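Local coordinates for protein DNA polymerase (Bacillus phage phi29, PDB 2PY5) that copies viral DNA from a protein primer with strand displacement, high processivity and high fidelity and, in its natural form, also has 3'-5' exonuclease activity, at residues S459-G464 against Y500-Y505; Y449-Y454 against E466-I471; I504-V509 against L513-P518. The protein carries 2 engineered substitutions. One frame throughout, in Å; residues are numbered along the deposited sequence.

Contact 1: S459-G464 against Y500-Y505; sequences SIHLTG and YIQDIY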
loop_
_atom_site.group_PDB
_atom_site.type_symbol
_atom_site.label_atom_id
_atom_site.label_comp_id
_atom_site.label_asym_id
_atom_site.label_seq_id
_atom_site.Cartn_x
_atom_site.Cartn_y
_atom_site.Cartn_z
ATOM N N SER F 459 -12.256 -3.118 -10.200
ATOM C CA SER F 459 -12.735 -4.353 -10.790
ATOM C C SER F 459 -14.198 -4.553 -10.496
ATOM O O SER F 459 -14.680 -4.211 -9.428
ATOM C CB SER F 459 -11.948 -5.541 -10.274
ATOM O OG SER F 459 -10.566 -5.395 -10.555
ATOM N N ILE F 460 -14.905 -5.078 -11.486
ATOM C CA ILE F 460 -16.301 -5.481 -11.298
ATOM C C ILE F 460 -16.465 -6.946 -11.710
ATOM O O ILE F 460 -15.910 -7.405 -12.699
ATOM C CB ILE F 460 -17.313 -4.591 -12.059
ATOM C CG1 ILE F 460 -17.099 -4.629 -13.576
ATOM C CG2 ILE F 460 -17.222 -3.150 -11.520
ATOM C CD1 ILE F 460 -18.133 -3.791 -14.344
ATOM N N HIS F 461 -17.230 -7.675 -10.913
ATOM C CA HIS F 461 -17.468 -9.099 -11.120
ATOM C C HIS F 461 -18.948 -9.264 -11.414
ATOM O O HIS F 461 -19.780 -8.790 -10.628
ATOM C CB HIS F 461 -17.147 -9.887 -9.849
ATOM C CG HIS F 461 -15.720 -9.794 -9.392
ATOM N ND1 HIS F 461 -15.091 -10.835 -8.742
ATOM C CD2 HIS F 461 -14.811 -8.791 -9.457
ATOM C CE1 HIS F 461 -13.859 -10.480 -8.437
ATOM N NE2 HIS F 461 -13.658 -9.243 -8.859
ATOM N N LEU F 462 -19.271 -9.954 -12.511
ATOM C CA LEU F 462 -20.651 -10.128 -12.984
ATOM C C LEU F 462 -21.003 -11.606 -13.086
ATOM O O LEU F 462 -20.151 -12.438 -13.388
ATOM C CB LEU F 462 -20.812 -9.535 -14.390
ATOM C CG LEU F 462 -20.425 -8.077 -14.650
ATOM C CD1 LEU F 462 -20.799 -7.707 -16.087
ATOM C CD2 LEU F 462 -21.073 -7.145 -13.658
ATOM N N THR F 463 -22.287 -11.918 -12.910
ATOM C CA THR F 463 -22.797 -13.223 -13.324
ATOM C C THR F 463 -22.821 -13.301 -14.862
ATOM O O THR F 463 -22.845 -12.277 -15.552
ATOM C CB THR F 463 -24.211 -13.485 -12.787
ATOM O OG1 THR F 463 -25.100 -12.470 -13.264
ATOM C CG2 THR F 463 -24.234 -13.504 -11.256
ATOM N N GLY F 464 -22.789 -14.512 -15.407
ATOM C CA GLY F 464 -22.798 -14.696 -16.859
ATOM C C GLY F 464 -21.453 -14.487 -17.532
ATOM O O GLY F 464 -20.518 -13.950 -16.933
ATOM N N TYR F 500 -13.339 -14.141 -1.264
ATOM C CA TYR F 500 -14.024 -14.950 -2.258
ATOM C C TYR F 500 -13.079 -15.977 -2.883
ATOM O O TYR F 500 -11.864 -15.881 -2.759
ATOM C CB TYR F 500 -14.641 -14.061 -3.354
ATOM C CG TYR F 500 -13.643 -13.343 -4.223
ATOM C CD1 TYR F 500 -13.191 -13.938 -5.374
ATOM C CD2 TYR F 500 -13.158 -12.081 -3.898
ATOM C CE1 TYR F 500 -12.290 -13.313 -6.200
ATOM C CE2 TYR F 500 -12.235 -11.454 -4.733
ATOM C CZ TYR F 500 -11.822 -12.093 -5.877
ATOM O OH TYR F 500 -10.909 -11.533 -6.764
ATOM N N ILE F 501 -13.677 -16.971 -3.532
ATOM C CA ILE F 501 -12.948 -17.950 -4.322
ATOM C C ILE F 501 -13.587 -18.042 -5.698
ATOM O O ILE F 501 -14.786 -17.774 -5.861
ATOM C CB ILE F 501 -12.892 -19.358 -3.663
ATOM C CG1 ILE F 501 -14.292 -19.929 -3.376
ATOM C CG2 ILE F 501 -12.086 -19.305 -2.371
ATOM C CD1 ILE F 501 -14.299 -21.286 -2.695
ATOM N N GLN F 502 -12.772 -18.406 -6.684
ATOM C CA GLN F 502 -13.259 -18.683 -8.038
ATOM C C GLN F 502 -12.544 -19.869 -8.639
ATOM O O GLN F 502 -11.360 -20.086 -8.375
ATOM C CB GLN F 502 -13.005 -17.485 -8.954
ATOM C CG GLN F 502 -13.686 -16.189 -8.514
ATOM C CD GLN F 502 -13.221 -14.992 -9.298
ATOM O OE1 GLN F 502 -12.102 -14.968 -9.817
ATOM N NE2 GLN F 502 -14.066 -13.960 -9.352
ATOM N N ASP F 503 -13.278 -20.642 -9.450
ATOM C CA ASP F 503 -12.717 -21.674 -10.342
ATOM C C ASP F 503 -12.663 -21.014 -11.725
ATOM O O ASP F 503 -13.688 -20.868 -12.397
ATOM C CB ASP F 503 -13.611 -22.913 -10.423
ATOM C CG ASP F 503 -13.297 -23.973 -9.362
ATOM O OD1 ASP F 503 -12.296 -23.853 -8.637
ATOM O OD2 ASP F 503 -14.057 -24.962 -9.307
ATOM N N ILE F 504 -11.477 -20.576 -12.123
ATOM C CA ILE F 504 -11.313 -19.737 -13.326
ATOM C C ILE F 504 -10.938 -20.591 -14.540
ATOM O O ILE F 504 -10.051 -21.423 -14.468
ATOM C CB ILE F 504 -10.238 -18.651 -13.089
ATOM C CG1 ILE F 504 -10.680 -17.707 -11.965
ATOM C CG2 ILE F 504 -9.941 -17.887 -14.377
ATOM C CD1 ILE F 504 -9.616 -16.659 -11.558
ATOM N N TYR F 505 -11.617 -20.357 -15.667
ATOM C CA TYR F 505 -11.308 -21.006 -16.925
ATOM C C TYR F 505 -9.925 -20.603 -17.429
ATOM O O TYR F 505 -9.628 -19.416 -17.522
ATOM C CB TYR F 505 -12.342 -20.618 -17.973
ATOM C CG TYR F 505 -13.709 -21.256 -17.831
ATOM C CD1 TYR F 505 -14.836 -20.471 -17.614
ATOM C CD2 TYR F 505 -13.883 -22.626 -17.991
ATOM C CE1 TYR F 505 -16.101 -21.038 -17.519
ATOM C CE2 TYR F 505 -15.137 -23.206 -17.901
ATOM C CZ TYR F 505 -16.242 -22.405 -17.665
ATOM O OH TYR F 505 -17.492 -22.985 -17.589
#

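Contact 2: Y449-Y454 against E466-I471; sequences YDRIIY and EIPDVI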
loop_
_atom_site.group_PDB
_atom_site.type_symbol
_atom_site.label_atom_id
_atom_site.label_comp_id
_atom_site.label_asym_id
_atom_site.label_seq_id
_atom_site.Cartn_x
_atom_site.Cartn_y
_atom_site.Cartn_z
ATOM N N TYR F 449 -26.258 -3.425 -13.230
ATOM C CA TYR F 449 -26.880 -3.760 -11.951
ATOM C C TYR F 449 -27.525 -5.138 -11.902
ATOM O O TYR F 449 -27.476 -5.799 -10.864
ATOM C CB TYR F 449 -27.909 -2.695 -11.554
ATOM C CG TYR F 449 -28.486 -2.907 -10.173
ATOM C CD1 TYR F 449 -27.760 -2.559 -9.037
ATOM C CD2 TYR F 449 -29.739 -3.470 -10.006
ATOM C CE1 TYR F 449 -28.269 -2.757 -7.764
ATOM C CE2 TYR F 449 -30.270 -3.663 -8.728
ATOM C CZ TYR F 449 -29.522 -3.310 -7.614
ATOM O OH TYR F 449 -30.032 -3.502 -6.345
ATOM N N ASP F 450 -28.132 -5.569 -13.011
ATOM C CA ASP F 450 -28.820 -6.869 -13.054
ATOM C C ASP F 450 -27.895 -8.086 -12.904
ATOM O O ASP F 450 -28.366 -9.188 -12.635
ATOM C CB ASP F 450 -29.688 -7.002 -14.321
ATOM C CG ASP F 450 -28.897 -6.840 -15.633
ATOM O OD1 ASP F 450 -29.530 -6.945 -16.708
ATOM O OD2 ASP F 450 -27.682 -6.597 -15.621
ATOM N N ARG F 451 -26.590 -7.861 -13.081
ATOM C CA ARG F 451 -25.591 -8.935 -13.059
ATOM C C ARG F 451 -24.477 -8.699 -12.040
ATOM O O ARG F 451 -23.626 -9.547 -11.873
ATOM C CB ARG F 451 -24.993 -9.088 -14.459
ATOM C CG ARG F 451 -25.999 -9.595 -15.497
ATOM C CD ARG F 451 -25.415 -9.524 -16.904
ATOM N NE ARG F 451 -24.204 -10.337 -17.038
ATOM C CZ ARG F 451 -23.462 -10.424 -18.140
ATOM N NH1 ARG F 451 -23.797 -9.739 -19.229
ATOM N NH2 ARG F 451 -22.380 -11.192 -18.148
ATOM N N ILE F 452 -24.486 -7.555 -11.358
ATOM C CA ILE F 452 -23.364 -7.191 -10.494
ATOM C C ILE F 452 -23.302 -8.041 -9.225
ATOM O O ILE F 452 -24.276 -8.142 -8.472
ATOM C CB ILE F 452 -23.359 -5.682 -10.140
ATOM C CG1 ILE F 452 -22.042 -5.279 -9.481
ATOM C CG2 ILE F 452 -24.566 -5.307 -9.226
ATOM C CD1 ILE F 452 -20.813 -5.368 -10.396
ATOM N N ILE F 453 -22.137 -8.657 -9.017
ATOM C CA ILE F 453 -21.855 -9.431 -7.815
ATOM C C ILE F 453 -21.046 -8.618 -6.808
ATOM O O ILE F 453 -21.396 -8.551 -5.621
ATOM C CB ILE F 453 -21.026 -10.708 -8.137
ATOM C CG1 ILE F 453 -21.731 -11.610 -9.144
ATOM C CG2 ILE F 453 -20.740 -11.510 -6.839
ATOM C CD1 ILE F 453 -20.777 -12.680 -9.773
ATOM N N TYR F 454 -19.961 -8.005 -7.290
ATOM C CA TYR F 454 -18.889 -7.534 -6.416
ATOM C C TYR F 454 -18.054 -6.490 -7.124
ATOM O O TYR F 454 -17.807 -6.621 -8.314
ATOM C CB TYR F 454 -18.010 -8.744 -6.064
ATOM C CG TYR F 454 -16.798 -8.483 -5.208
ATOM C CD1 TYR F 454 -16.923 -8.163 -3.873
ATOM C CD2 TYR F 454 -15.513 -8.529 -5.741
ATOM C CE1 TYR F 454 -15.812 -7.913 -3.076
ATOM C CE2 TYR F 454 -14.399 -8.310 -4.945
ATOM C CZ TYR F 454 -14.544 -7.997 -3.627
ATOM O OH TYR F 454 -13.440 -7.747 -2.824
ATOM N N GLU F 466 -21.095 -13.304 -21.100
ATOM C CA GLU F 466 -21.100 -12.386 -22.244
ATOM C C GLU F 466 -20.877 -10.946 -21.812
ATOM O O GLU F 466 -21.395 -10.508 -20.789
ATOM C CB GLU F 466 -22.414 -12.495 -23.016
ATOM C CG GLU F 466 -22.716 -13.898 -23.543
ATOM C CD GLU F 466 -21.738 -14.386 -24.616
ATOM O OE1 GLU F 466 -21.789 -15.591 -24.954
ATOM O OE2 GLU F 466 -20.924 -13.587 -25.131
ATOM N N ILE F 467 -20.092 -10.207 -22.587
ATOM C CA ILE F 467 -19.851 -8.805 -22.272
ATOM C C ILE F 467 -21.188 -8.043 -22.340
ATOM O O ILE F 467 -21.895 -8.125 -23.351
ATOM C CB ILE F 467 -18.830 -8.174 -23.229
ATOM C CG1 ILE F 467 -17.456 -8.841 -23.048
ATOM C CG2 ILE F 467 -18.705 -6.677 -22.951
ATOM C CD1 ILE F 467 -16.460 -8.518 -24.143
ATOM N N PRO F 468 -21.555 -7.334 -21.246
ATOM C CA PRO F 468 -22.779 -6.532 -21.317
ATOM C C PRO F 468 -22.735 -5.487 -22.442
ATOM O O PRO F 468 -21.726 -4.803 -22.612
ATOM C CB PRO F 468 -22.841 -5.846 -19.950
ATOM C CG PRO F 468 -21.979 -6.654 -19.061
ATOM C CD PRO F 468 -20.914 -7.257 -19.916
ATOM N N ASP F 469 -23.828 -5.386 -23.193
ATOM C CA ASP F 469 -23.939 -4.415 -24.284
ATOM C C ASP F 469 -23.615 -2.999 -23.810
ATOM O O ASP F 469 -22.965 -2.228 -24.527
ATOM C CB ASP F 469 -25.355 -4.435 -24.879
ATOM C CG ASP F 469 -25.633 -5.664 -25.732
ATOM O OD1 ASP F 469 -24.708 -6.464 -25.994
ATOM O OD2 ASP F 469 -26.800 -5.835 -26.151
ATOM N N VAL F 470 -24.059 -2.660 -22.597
ATOM C CA VAL F 470 -23.941 -1.292 -22.091
ATOM C C VAL F 470 -22.486 -0.839 -21.869
ATOM O O VAL F 470 -22.213 0.370 -21.862
ATOM C CB VAL F 470 -24.773 -1.092 -20.797
ATOM C CG1 VAL F 470 -24.622 0.323 -20.269
ATOM C CG2 VAL F 470 -26.237 -1.374 -21.062
ATOM N N ILE F 471 -21.559 -1.792 -21.695
ATOM C CA ILE F 471 -20.131 -1.449 -21.517
ATOM C C ILE F 471 -19.223 -1.883 -22.672
ATOM O O ILE F 471 -18.022 -1.653 -22.623
ATOM C CB ILE F 471 -19.538 -1.976 -20.149
ATOM C CG1 ILE F 471 -19.379 -3.495 -20.128
ATOM C CG2 ILE F 471 -20.389 -1.516 -18.975
ATOM C CD1 ILE F 471 -18.661 -4.002 -18.875
#

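Contact 3: I504-V509 against L513-P518; sequences IYMKEV and LVEGSP. With EDO (1,2-ethanediol), chain Y.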
loop_
_atom_site.group_PDB
_atom_site.type_symbol
_atom_site.label_atom_id
_atom_site.label_comp_id
_atom_site.label_asym_id
_atom_site.label_seq_id
_atom_site.Cartn_x
_atom_site.Cartn_y
_atom_site.Cartn_z
ATOM N N ILE F 504 -11.477 -20.576 -12.123
ATOM C CA ILE F 504 -11.313 -19.737 -13.326
ATOM C C ILE F 504 -10.938 -20.591 -14.540
ATOM O O ILE F 504 -10.051 -21.423 -14.468
ATOM C CB ILE F 504 -10.238 -18.651 -13.089
ATOM C CG1 ILE F 504 -10.680 -17.707 -11.965
ATOM C CG2 ILE F 504 -9.941 -17.887 -14.377
ATOM C CD1 ILE F 504 -9.616 -16.659 -11.558
ATOM N N TYR F 505 -11.617 -20.357 -15.667
ATOM C CA TYR F 505 -11.308 -21.006 -16.925
ATOM C C TYR F 505 -9.925 -20.603 -17.429
ATOM O O TYR F 505 -9.628 -19.416 -17.522
ATOM C CB TYR F 505 -12.342 -20.618 -17.973
ATOM C CG TYR F 505 -13.709 -21.256 -17.831
ATOM C CD1 TYR F 505 -14.836 -20.471 -17.614
ATOM C CD2 TYR F 505 -13.883 -22.626 -17.991
ATOM C CE1 TYR F 505 -16.101 -21.038 -17.519
ATOM C CE2 TYR F 505 -15.137 -23.206 -17.901
ATOM C CZ TYR F 505 -16.242 -22.405 -17.665
ATOM O OH TYR F 505 -17.492 -22.985 -17.589
ATOM N N MET F 506 -9.092 -21.604 -17.705
ATOM C CA MET F 506 -7.738 -21.400 -18.205
ATOM C C MET F 506 -7.514 -22.261 -19.439
ATOM O O MET F 506 -8.158 -23.290 -19.622
ATOM C CB MET F 506 -6.699 -21.786 -17.152
ATOM C CG MET F 506 -6.840 -21.079 -15.827
ATOM S SD MET F 506 -6.510 -19.310 -15.870
ATOM C CE MET F 506 -4.712 -19.268 -15.948
ATOM N N LYS F 507 -6.568 -21.846 -20.273
ATOM C CA LYS F 507 -6.204 -22.604 -21.449
ATOM C C LYS F 507 -4.687 -22.658 -21.587
ATOM O O LYS F 507 -3.991 -21.705 -21.222
ATOM C CB LYS F 507 -6.837 -22.005 -22.704
ATOM C CG LYS F 507 -6.501 -20.564 -22.980
ATOM C CD LYS F 507 -7.036 -20.170 -24.336
ATOM C CE LYS F 507 -7.049 -18.690 -24.517
ATOM N NZ LYS F 507 -7.448 -18.321 -25.896
ATOM N N GLU F 508 -4.200 -23.775 -22.109
ATOM C CA GLU F 508 -2.780 -23.991 -22.325
ATOM C C GLU F 508 -2.393 -23.358 -23.659
ATOM O O GLU F 508 -2.943 -23.731 -24.692
ATOM C CB GLU F 508 -2.481 -25.497 -22.357
ATOM C CG GLU F 508 -1.009 -25.867 -22.184
ATOM C CD GLU F 508 -0.640 -26.170 -20.738
ATOM O OE1 GLU F 508 -1.040 -25.389 -19.846
ATOM O OE2 GLU F 508 0.049 -27.186 -20.494
ATOM N N VAL F 509 -1.470 -22.397 -23.628
ATOM C CA VAL F 509 -0.921 -21.784 -24.845
ATOM C C VAL F 509 0.609 -21.756 -24.767
ATOM O O VAL F 509 1.173 -21.186 -23.833
ATOM C CB VAL F 509 -1.442 -20.350 -25.055
ATOM C CG1 VAL F 509 -0.843 -19.743 -26.322
ATOM C CG2 VAL F 509 -2.960 -20.335 -25.122
ATOM N N LEU F 513 -0.186 -21.873 -18.977
ATOM C CA LEU F 513 -1.604 -21.654 -18.699
ATOM C C LEU F 513 -1.899 -20.166 -18.701
ATOM O O LEU F 513 -1.249 -19.394 -17.990
ATOM C CB LEU F 513 -2.008 -22.231 -17.336
ATOM C CG LEU F 513 -2.675 -23.593 -17.144
ATOM C CD1 LEU F 513 -3.563 -23.474 -15.905
ATOM C CD2 LEU F 513 -3.481 -24.073 -18.343
ATOM N N VAL F 514 -2.900 -19.768 -19.480
ATOM C CA VAL F 514 -3.377 -18.394 -19.491
ATOM C C VAL F 514 -4.896 -18.399 -19.392
ATOM O O VAL F 514 -5.520 -19.455 -19.511
ATOM C CB VAL F 514 -2.948 -17.659 -20.763
ATOM C CG1 VAL F 514 -1.410 -17.642 -20.872
ATOM C CG2 VAL F 514 -3.583 -18.303 -21.994
ATOM N N GLU F 515 -5.481 -17.230 -19.183
ATOM C CA GLU F 515 -6.932 -17.109 -19.027
ATOM C C GLU F 515 -7.651 -17.608 -20.273
ATOM O O GLU F 515 -7.253 -17.312 -21.400
ATOM C CB GLU F 515 -7.356 -15.672 -18.686
ATOM C CG GLU F 515 -7.090 -15.287 -17.251
ATOM C CD GLU F 515 -5.632 -14.982 -16.955
ATOM O OE1 GLU F 515 -4.850 -14.750 -17.895
ATOM O OE2 GLU F 515 -5.275 -14.955 -15.764
ATOM N N GLY F 516 -8.684 -18.412 -20.050
ATOM C CA GLY F 516 -9.482 -18.995 -21.110
ATOM C C GLY F 516 -10.931 -18.579 -20.983
ATOM O O GLY F 516 -11.265 -17.628 -20.292
ATOM N N SER F 517 -11.788 -19.322 -21.663
ATOM C CA SER F 517 -13.214 -19.020 -21.723
ATOM C C SER F 517 -14.000 -20.325 -21.684
ATOM O O SER F 517 -13.434 -21.403 -21.887
ATOM C CB SER F 517 -13.528 -18.244 -23.005
ATOM O OG SER F 517 -13.369 -19.035 -24.152
ATOM N N PRO F 518 -15.318 -20.238 -21.435
ATOM C CA PRO F 518 -16.147 -21.442 -21.417
ATOM C C PRO F 518 -16.063 -22.284 -22.691
ATOM O O PRO F 518 -16.231 -23.502 -22.618
ATOM C CB PRO F 518 -17.567 -20.887 -21.243
ATOM C CG PRO F 518 -17.395 -19.564 -20.634
ATOM C CD PRO F 518 -16.110 -19.029 -21.151
HETATM C C1 EDO Y . -7.053 -13.839 -13.442
HETATM O O1 EDO Y . -6.942 -15.255 -13.631
HETATM C C2 EDO Y . -7.359 -13.521 -11.982
HETATM O O2 EDO Y . -6.400 -14.121 -11.096
HETATM O O HOH W 1 -10.675 -16.733 -17.689
HETATM O O HOH W 2 -10.314 -17.474 -24.335
#

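Contact 1: S459-G464 against Y500-Y505
Both His461 ND1 and Gln502 NE2 hydrogen-bond the phenol OH of Tyr494, an oxygen that is therefore gripped from the two segments at once, and the two nitrogens, His461 ND1 and Gln502 NE2, lie 3.3 Å apart. The imidazole and the carboxamide are inclined by 42° to each other. Gln502 reaches the spot with an extended chain beyond CG, which carries its amide well clear of its own strand. The second half of the contact is aromatic. The imidazole turns an edge to the face of the Tyr500 ring in a T-shaped pair, with centroids 5.2 Å apart and planes almost perpendicular at 87°. His461 CE1 is the nearest ring atom, 3.6 Å from Tyr500 CZ; the Tyr500 hydroxyl in turn lies near the imidazole plane.

Both segments belong to the curled antiparallel sheet of the polymerase palm. Segment 459-464 supplies the second strand of the hairpin that carries the YCDTD motif, and strand 499-509 begins close to the primer-binding region: Tyr500 is probably involved in binding template-primer structures. These strands are not neighbours in the sheet, and the nearest CA atoms, those of His461 and Gln502, are 10.9 Å apart. Side chains alone bridge the gap, all three of them buried. Tyr454 meets His461 edge-to-face, while Tyr494 also stacks on Tyr500, so that the imidazole belongs to a larger aromatic cluster. The His461 side chain lies about 6 Å from that of Asp456, a ligand of the catalytic magnesium, and Tyr500 touches Lys529, which stabilises the primer terminus. Tyr500 CG sits between the backbone N and the carbonyl carbon (chi1 67°), the torsion that turns the ring toward the imidazole.

Contact 2: Y449-Y454 against E466-I471
Beside the outer end of the palm hairpin that bears the YCDTD motif, Arg451 ties the chain leading into the hairpin to Glu466 and Pro468 of the loop that follows its second strand. The hairpin pairs strand 452-456 with strand 459-463 and contains a classic beta bulge, in which Ile453 and Tyr454 both face His461. The backbone of Arg451 is hydrogen-bonded to that of Thr463.

The main link is a two-pronged grip on one oxygen. Arg451 NH1 donates to Glu466 O at 3.0 Å and Arg451 NH2 donates to the same Glu466 O at 2.9 Å. Arg451 grips end-on, and the oxygen lies only 5° out of the guanidinium plane, although the N-H groups must splay around a single acceptor and neither bond is straight (143° for NH1). The remaining nitrogen, NE, bonds the carbonyl oxygen of Thr463. Arg451 thus reads two main-chain carbonyls on the path out of the hairpin, and this pairing of positive group and carbonyls fixes the rotation of the guanidinium.

The chain of Arg451 runs out extended at chi2 and then bends at chi3 (60°), which swings the guanidinium round to the loop. Packing is lighter there: the Pro468 ring lies obliquely beside NH1, and Pro468 also packs on Leu462 and Phe248 of the sheet. Glu466 itself is exposed, and its carboxylate leads away from the arginine, so across this contact the guanidinium is met by the main-chain oxygen of Glu466, not by its carboxylate. Beyond the proline the loop turns, with Ile471 N bonded to Pro468 O at 3.2 Å. Pro468 CG is the ring atom closest to the arginine, 3.6 Å from Arg451 NH1.

Contact 3: I504-V509 against L513-P518
Lys507 and Val514 form the tight centre of a beta hairpin, strand 499-509 turning back into strand 512-515 at the surface of the palm. Lys507 N donates to Val514 O at 2.7 Å and Val514 N returns a bond to Lys507 O at 2.8 Å, both nearly straight, in an antiparallel hydrogen-bonded pair. Non-hydrogen-bonded pairs flank it: Glu508 with Leu513, and Met506 with Glu515, whose side chains diverge. Val514 O also receives a CA-H contact from Met506. Further along, Gly516 N donates to Tyr505 O at 2.9 Å from above the carbonyl plane, and the Gly516 and Met506 CA atoms close to 4.2 Å.

Dense packing continues where the second segment leaves the strand. Pro518 settles on one face of the Tyr505 ring in a CH-pi contact, its CA 3.9 Å from the ring centroid and 11° off the normal. Tyr521 meets the same ring edge-to-face, and Glu244 takes its hydroxyl in a hydrogen bond. Met506 CB packs on Leu513 CD1, the side chains crossing at about a right angle, while SD lies beside the backbone of Val514 and Glu515.

Toward solvent the contact is looser. Lys507, standing beside Val514, runs out extended past the Glu515 carbonyl to a salt bridge with Asp520; a water only weakly connects its NZ with Ser517 OG. Another water lies between two backbone oxygens, Tyr505 O and Gly516 O. Glu515 points away from the other strand, and its chain bends at chi2 (76°) towards a bound 1,2-ethanediol, probably from the crystallisation liquor, which also bonds Lys525. That diol touches Ile504 as well: its O1 lies 3.7 Å from Ile504 CD1, while the same O1 donates to Glu515 OE2 at 2.7 Å.

In the fold
All three contacts hang on the antiparallel palm sheet. Contact 1 is the buried one, joining strands that are not neighbours through two rings and one carboxamide, close to the catalytic metal ligand and the primer-binding residues. Contacts 2 and 3 lie at the surface. Contact 2 shares the YCDTD hairpin with contact 1, and the two meet along it where strands 452-456 and 459-463 pair. It relies on one charged side chain reading backbone carbonyls. Contact 3 continues strand 499-509 beyond contact 1, sharing Ile504 and Tyr505, and is chiefly main-chain pairing. Contacts 2 and 3 do not touch.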